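AbyA5 (Verrucosispora maris, PDB 4YWF) catalyses acetate elimination in spirotetronate/spirotetramate biosynthesis, acting as an esterase-like lyase of the alpha/beta-hydrolase superfamily. Local coordinates at residues G127-W132 against V173-P178; L145-G150 against M214-S219. The protein carries 4 engineered substitutions. One frame throughout, in Å; residues are numbered along the deposited sequence.

Contact 1: residues G127-W132 against V173-P178. Engineered in segment 173-178: Met177 (natural residue Leu).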
loop_
_atom_site.group_PDB
_atom_site.type_symbol
_atom_site.label_atom_id
_atom_site.label_comp_id
_atom_site.label_asym_id
_atom_site.label_seq_id
_atom_site.Cartn_x
_atom_site.Cartn_y
_atom_site.Cartn_z
ATOM N N GLY A 127 -18.988 -2.582 -0.656
ATOM C CA GLY A 127 -18.402 -3.661 0.177
ATOM C C GLY A 127 -17.747 -3.123 1.471
ATOM O O GLY A 127 -17.730 -1.918 1.760
ATOM N N VAL A 128 -17.222 -4.024 2.287
ATOM C CA VAL A 128 -16.672 -3.624 3.553
ATOM C C VAL A 128 -15.180 -3.269 3.406
ATOM O O VAL A 128 -14.501 -3.922 2.690
ATOM C CB VAL A 128 -16.867 -4.721 4.600
ATOM C CG1 VAL A 128 -15.963 -4.494 5.830
ATOM C CG2 VAL A 128 -18.345 -4.760 4.994
ATOM N N VAL A 129 -14.704 -2.226 4.088
ATOM C CA VAL A 129 -13.247 -1.893 4.134
ATOM C C VAL A 129 -12.827 -1.883 5.590
ATOM O O VAL A 129 -13.437 -1.151 6.363
ATOM C CB VAL A 129 -12.993 -0.467 3.547
ATOM C CG1 VAL A 129 -11.525 -0.090 3.605
ATOM C CG2 VAL A 129 -13.473 -0.400 2.123
ATOM N N ARG A 130 -11.820 -2.675 5.979
ATOM C CA ARG A 130 -11.232 -2.606 7.328
ATOM C C ARG A 130 -9.905 -1.847 7.359
ATOM O O ARG A 130 -9.169 -1.804 6.361
ATOM C CB ARG A 130 -11.033 -4.018 7.942
ATOM C CG ARG A 130 -12.339 -4.645 8.376
ATOM C CD ARG A 130 -12.266 -6.149 8.549
ATOM N NE ARG A 130 -13.245 -6.598 9.546
ATOM C CZ ARG A 130 -12.970 -7.286 10.655
ATOM N NH1 ARG A 130 -11.732 -7.682 10.934
ATOM N NH2 ARG A 130 -13.951 -7.596 11.500
ATOM N N ALA A 131 -9.586 -1.280 8.527
ATOM C CA ALA A 131 -8.386 -0.468 8.712
ATOM C C ALA A 131 -7.922 -0.627 10.139
ATOM O O ALA A 131 -8.712 -1.024 11.027
ATOM C CB ALA A 131 -8.716 0.987 8.357
ATOM N N TRP A 132 -6.655 -0.353 10.382
ATOM C CA TRP A 132 -6.108 -0.318 11.728
ATOM C C TRP A 132 -5.665 1.102 11.983
ATOM O O TRP A 132 -5.145 1.737 11.070
ATOM C CB TRP A 132 -4.902 -1.239 11.869
ATOM C CG TRP A 132 -5.233 -2.654 11.772
ATOM C CD1 TRP A 132 -4.948 -3.508 10.728
ATOM C CD2 TRP A 132 -5.928 -3.435 12.758
ATOM N NE1 TRP A 132 -5.429 -4.786 11.017
ATOM C CE2 TRP A 132 -6.032 -4.759 12.253
ATOM C CE3 TRP A 132 -6.431 -3.157 14.035
ATOM C CZ2 TRP A 132 -6.662 -5.768 12.957
ATOM C CZ3 TRP A 132 -7.019 -4.202 14.760
ATOM C CH2 TRP A 132 -7.118 -5.474 14.221
ATOM N N VAL A 173 -3.693 5.846 10.164
ATOM C CA VAL A 173 -4.682 4.884 9.720
ATOM C C VAL A 173 -4.120 4.082 8.557
ATOM O O VAL A 173 -3.795 4.646 7.476
ATOM C CB VAL A 173 -5.917 5.563 9.204
ATOM C CG1 VAL A 173 -6.895 4.517 8.704
ATOM C CG2 VAL A 173 -6.547 6.433 10.286
ATOM N N VAL A 174 -4.022 2.782 8.731
ATOM C CA VAL A 174 -3.354 1.930 7.758
ATOM C C VAL A 174 -4.472 1.041 7.170
ATOM O O VAL A 174 -5.253 0.376 7.898
ATOM C CB VAL A 174 -2.273 1.047 8.402
ATOM C CG1 VAL A 174 -1.803 -0.016 7.412
ATOM C CG2 VAL A 174 -1.071 1.900 8.871
ATOM N N THR A 175 -4.598 1.086 5.883
ATOM C CA THR A 175 -5.528 0.188 5.213
ATOM C C THR A 175 -4.842 -0.443 3.990
ATOM O O THR A 175 -3.578 -0.478 3.920
ATOM C CB THR A 175 -6.824 0.964 4.904
ATOM O OG1 THR A 175 -7.844 0.082 4.388
ATOM C CG2 THR A 175 -6.513 2.095 3.953
ATOM N N GLU A 176 -5.648 -0.889 3.022
ATOM C CA GLU A 176 -5.157 -1.674 1.896
ATOM C C GLU A 176 -6.064 -1.382 0.691
ATOM O O GLU A 176 -7.160 -0.847 0.848
ATOM C CB GLU A 176 -5.155 -3.192 2.223
ATOM C CG GLU A 176 -6.513 -3.633 2.796
ATOM C CD GLU A 176 -6.402 -4.845 3.712
ATOM O OE1 GLU A 176 -5.319 -5.419 3.725
ATOM O OE2 GLU A 176 -7.409 -5.218 4.386
HETATM N N MSE A 177 -5.583 -1.682 -0.506
HETATM C CA MSE A 177 -6.329 -1.346 -1.750
HETATM C C MSE A 177 -7.598 -2.141 -1.961
HETATM O O MSE A 177 -7.770 -3.162 -1.295
HETATM C CB MSE A 177 -5.390 -1.543 -2.967
HETATM C CG MSE A 177 -4.447 -0.347 -3.036
HETATM SE SE MSE A 177 -3.249 -0.381 -4.612
HETATM C CE MSE A 177 -4.660 -0.120 -5.999
ATOM N N PRO A 178 -8.504 -1.698 -2.889
ATOM C CA PRO A 178 -9.691 -2.486 -3.245
ATOM C C PRO A 178 -9.268 -3.826 -3.728
ATOM O O PRO A 178 -8.390 -3.918 -4.599
ATOM C CB PRO A 178 -10.326 -1.666 -4.391
ATOM C CG PRO A 178 -9.928 -0.262 -4.108
ATOM C CD PRO A 178 -8.564 -0.342 -3.511
HETATM O O HOH W 1 -9.541 -3.551 4.353
#

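Contact 2: residues L145-G150 against M214-S219. Engineered in segment 214-219: Met214 (natural residue Leu).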
loop_
_atom_site.group_PDB
_atom_site.type_symbol
_atom_site.label_atom_id
_atom_site.label_comp_id
_atom_site.label_asym_id
_atom_site.label_seq_id
_atom_site.Cartn_x
_atom_site.Cartn_y
_atom_site.Cartn_z
ATOM N N LEU A 145 -2.282 10.647 9.263
ATOM C CA LEU A 145 -1.420 9.961 8.306
ATOM C C LEU A 145 -2.140 8.754 7.738
ATOM O O LEU A 145 -2.430 7.777 8.458
ATOM C CB LEU A 145 -0.067 9.600 8.877
ATOM C CG LEU A 145 0.908 8.879 7.950
ATOM C CD1 LEU A 145 1.381 9.648 6.736
ATOM C CD2 LEU A 145 2.112 8.595 8.805
ATOM N N LEU A 146 -2.524 8.868 6.460
ATOM C CA LEU A 146 -3.149 7.758 5.817
ATOM C C LEU A 146 -2.087 6.854 5.127
ATOM O O LEU A 146 -1.308 7.322 4.324
ATOM C CB LEU A 146 -4.183 8.235 4.810
ATOM C CG LEU A 146 -5.446 8.940 5.280
ATOM C CD1 LEU A 146 -6.323 9.204 4.112
ATOM C CD2 LEU A 146 -6.270 8.178 6.314
HETATM N N MSE A 147 -2.092 5.558 5.404
HETATM C CA MSE A 147 -1.084 4.661 4.821
HETATM C C MSE A 147 -1.679 3.550 4.088
HETATM O O MSE A 147 -2.504 2.798 4.666
HETATM C CB MSE A 147 -0.206 4.118 5.914
HETATM C CG MSE A 147 0.982 3.380 5.290
HETATM SE SE MSE A 147 2.526 3.373 6.518
HETATM C CE MSE A 147 3.922 2.534 5.380
ATOM N N THR A 148 -1.211 3.363 2.854
ATOM C CA THR A 148 -1.583 2.245 2.004
ATOM C C THR A 148 -0.424 1.750 1.141
ATOM O O THR A 148 0.456 2.488 0.775
ATOM C CB THR A 148 -2.719 2.632 1.011
ATOM O OG1 THR A 148 -2.308 3.742 0.189
ATOM C CG2 THR A 148 -3.982 3.007 1.743
ATOM N N GLY A 149 -0.431 0.463 0.844
ATOM C CA GLY A 149 0.517 -0.135 -0.057
ATOM C C GLY A 149 -0.087 -0.331 -1.461
ATOM O O GLY A 149 -1.121 0.234 -1.803
ATOM N N GLY A 150 0.644 -1.095 -2.267
ATOM C CA GLY A 150 0.271 -1.467 -3.593
ATOM C C GLY A 150 -0.580 -2.714 -3.650
ATOM O O GLY A 150 -1.288 -3.057 -2.693
HETATM N N MSE A 214 0.635 8.521 2.872
HETATM C CA MSE A 214 1.718 7.635 2.576
HETATM C C MSE A 214 1.185 6.503 1.759
HETATM O O MSE A 214 0.867 5.419 2.276
HETATM C CB MSE A 214 2.298 7.118 3.883
HETATM C CG MSE A 214 3.398 6.141 3.596
HETATM SE SE MSE A 214 5.147 7.045 3.358
HETATM C CE MSE A 214 5.417 7.525 5.282
ATOM N N ALA A 215 1.086 6.754 0.462
ATOM C CA ALA A 215 0.362 5.827 -0.459
ATOM C C ALA A 215 1.366 5.257 -1.451
ATOM O O ALA A 215 1.699 5.879 -2.464
ATOM C CB ALA A 215 -0.742 6.590 -1.157
ATOM N N LEU A 216 1.904 4.097 -1.095
ATOM C CA LEU A 216 2.972 3.414 -1.861
ATOM C C LEU A 216 2.472 2.675 -3.138
ATOM O O LEU A 216 1.337 2.237 -3.206
ATOM C CB LEU A 216 3.685 2.390 -0.964
ATOM C CG LEU A 216 4.438 2.898 0.266
ATOM C CD1 LEU A 216 3.516 3.543 1.249
ATOM C CD2 LEU A 216 5.113 1.733 1.004
ATOM N N SER A 217 3.323 2.575 -4.145
ATOM C CA SER A 217 2.995 1.878 -5.349
ATOM C C SER A 217 1.673 2.353 -5.976
ATOM O O SER A 217 1.369 3.569 -6.009
ATOM C CB SER A 217 3.020 0.385 -4.951
ATOM O OG SER A 217 2.826 -0.489 -6.021
ATOM N N PHE A 218 0.827 1.430 -6.438
ATOM C CA PHE A 218 -0.400 1.798 -7.141
ATOM C C PHE A 218 -1.314 2.744 -6.382
ATOM O O PHE A 218 -2.015 3.515 -7.003
ATOM C CB PHE A 218 -1.226 0.547 -7.505
ATOM C CG PHE A 218 -0.645 -0.207 -8.648
ATOM C CD1 PHE A 218 0.483 -0.983 -8.471
ATOM C CD2 PHE A 218 -1.186 -0.055 -9.919
ATOM C CE1 PHE A 218 1.069 -1.623 -9.544
ATOM C CE2 PHE A 218 -0.613 -0.674 -10.993
ATOM C CZ PHE A 218 0.506 -1.482 -10.804
ATOM N N SER A 219 -1.288 2.714 -5.047
ATOM C CA SER A 219 -2.164 3.570 -4.293
ATOM C C SER A 219 -1.688 5.020 -4.464
ATOM O O SER A 219 -2.432 5.929 -4.236
ATOM C CB SER A 219 -2.262 3.176 -2.804
ATOM O OG SER A 219 -1.098 3.513 -2.038
#

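Contact 1: residues G127-W132 against V173-P178
Trp132 and Val174 form an antiparallel hydrogen-bonded pair, Val174 N to Trp132 O 2.8 Å and Trp132 N to Val174 O 2.9 Å, with the touching chains running 133° apart. One residue on, a side chain takes over from the backbone. The hydroxyl of Thr175, set anti to its own amide nitrogen (chi1 -173°), donates from OG1 to Arg130 O at 3.0 Å, approaching 31° off the carbonyl plane. A water donates to the same Arg130 O at 2.7 Å and to Glu176 OE2, so two donors grip this carbonyl and the water links it to the carboxylate. Glu176 is held in turn by a salt bridge to Lys155 and by the backbone N of Glu182. Beside the polar cluster Ala131 CB makes the apolar contacts, with Val173 CG1 at 4.0 Å and Thr175 CB at 3.9 Å. Val129 sets its CG1 methyl against the hydroxyl, 3.8 Å from Thr175 OG1, the two side chains crossing at about a right angle. The Trp132 indole heads away, to Glu156 and an edge-to-face contact with Phe107. With a valine in place of Thr175, the Arg130 carbonyl would probably lose its hydroxyl donor and depend more on the water. The chemistry implies that hydroxyl, water and carboxylate carry the polar contact on past the single backbone pair, between strand 127-134 and the loop leaving strand 171-174.

Contact 2: residues L145-G150 against M214-S219
Thr148 and Ser219 meet through their hydroxyls, OG1 to OG 2.5 Å, a short hydrogen bond in which either could be the donor. Both oxygens sit between backbone N and carbonyl carbon (chi1 58° for Thr148), which turns them toward each other across the contact. Beside them the backbones pair in parallel: Met214 N donates to Leu146 O, Thr148 N to Met214 O at 3.0 Å, and Leu216 N to Thr148 O at 2.9 Å. Leu216 CD1 also lies 3.3 Å from Thr148 O. On one face of the sheet Met147 and the engineered Met214, both selenomethionine, run side by side with CG 4.0 Å from CG; the former is extended, the latter bent, and Leu145 CD1 touches Met214 CB at 3.9 Å. Gly150 packs its CA against Ser217 CB at 3.6 Å, where a side chain on the glycine would run into Ser217 OG. Further out, Ser219 N bonds back to Leu216 O, closing the turn from the strand into helix 218-226. Trp158 lies against Met147 and Leu216, helix 194-201 covers Leu146, and Phe246 meets the Phe218 ring edge-to-face. The sharp strand-to-helix turn, with the unusual phi 53° and psi -137° at Ser217, is consistent with the nucleophile elbow of alpha/beta hydrolases, where Ser217 would sit as the probable nucleophile, and the glycine pair after strand 143-148 lies where such enzymes commonly build their oxyanion hole.

From the N terminus, strand 127-134 is followed by strand 143-148, whose end enters contact 2, before the chain passes through helix 162-167 to strand 171-174. There contact 1 closes a loop back to 127-132. The chain then runs through helix 194-201 into strand 207-215, where contact 2 closes the longer loop from 145-150 to 214-219. The two loops cross, since each contains one segment of the other. They join neighbouring strands in the order 127-134, 171-174, 143-148, 207-215: Val173 pairs its backbone with Leu145 and Met147, and Thr175 CG2 packs on Thr148 CG2. Together they tie the antiparallel strand 127-134 to the parallel strands 171-174, 143-148 and 207-215.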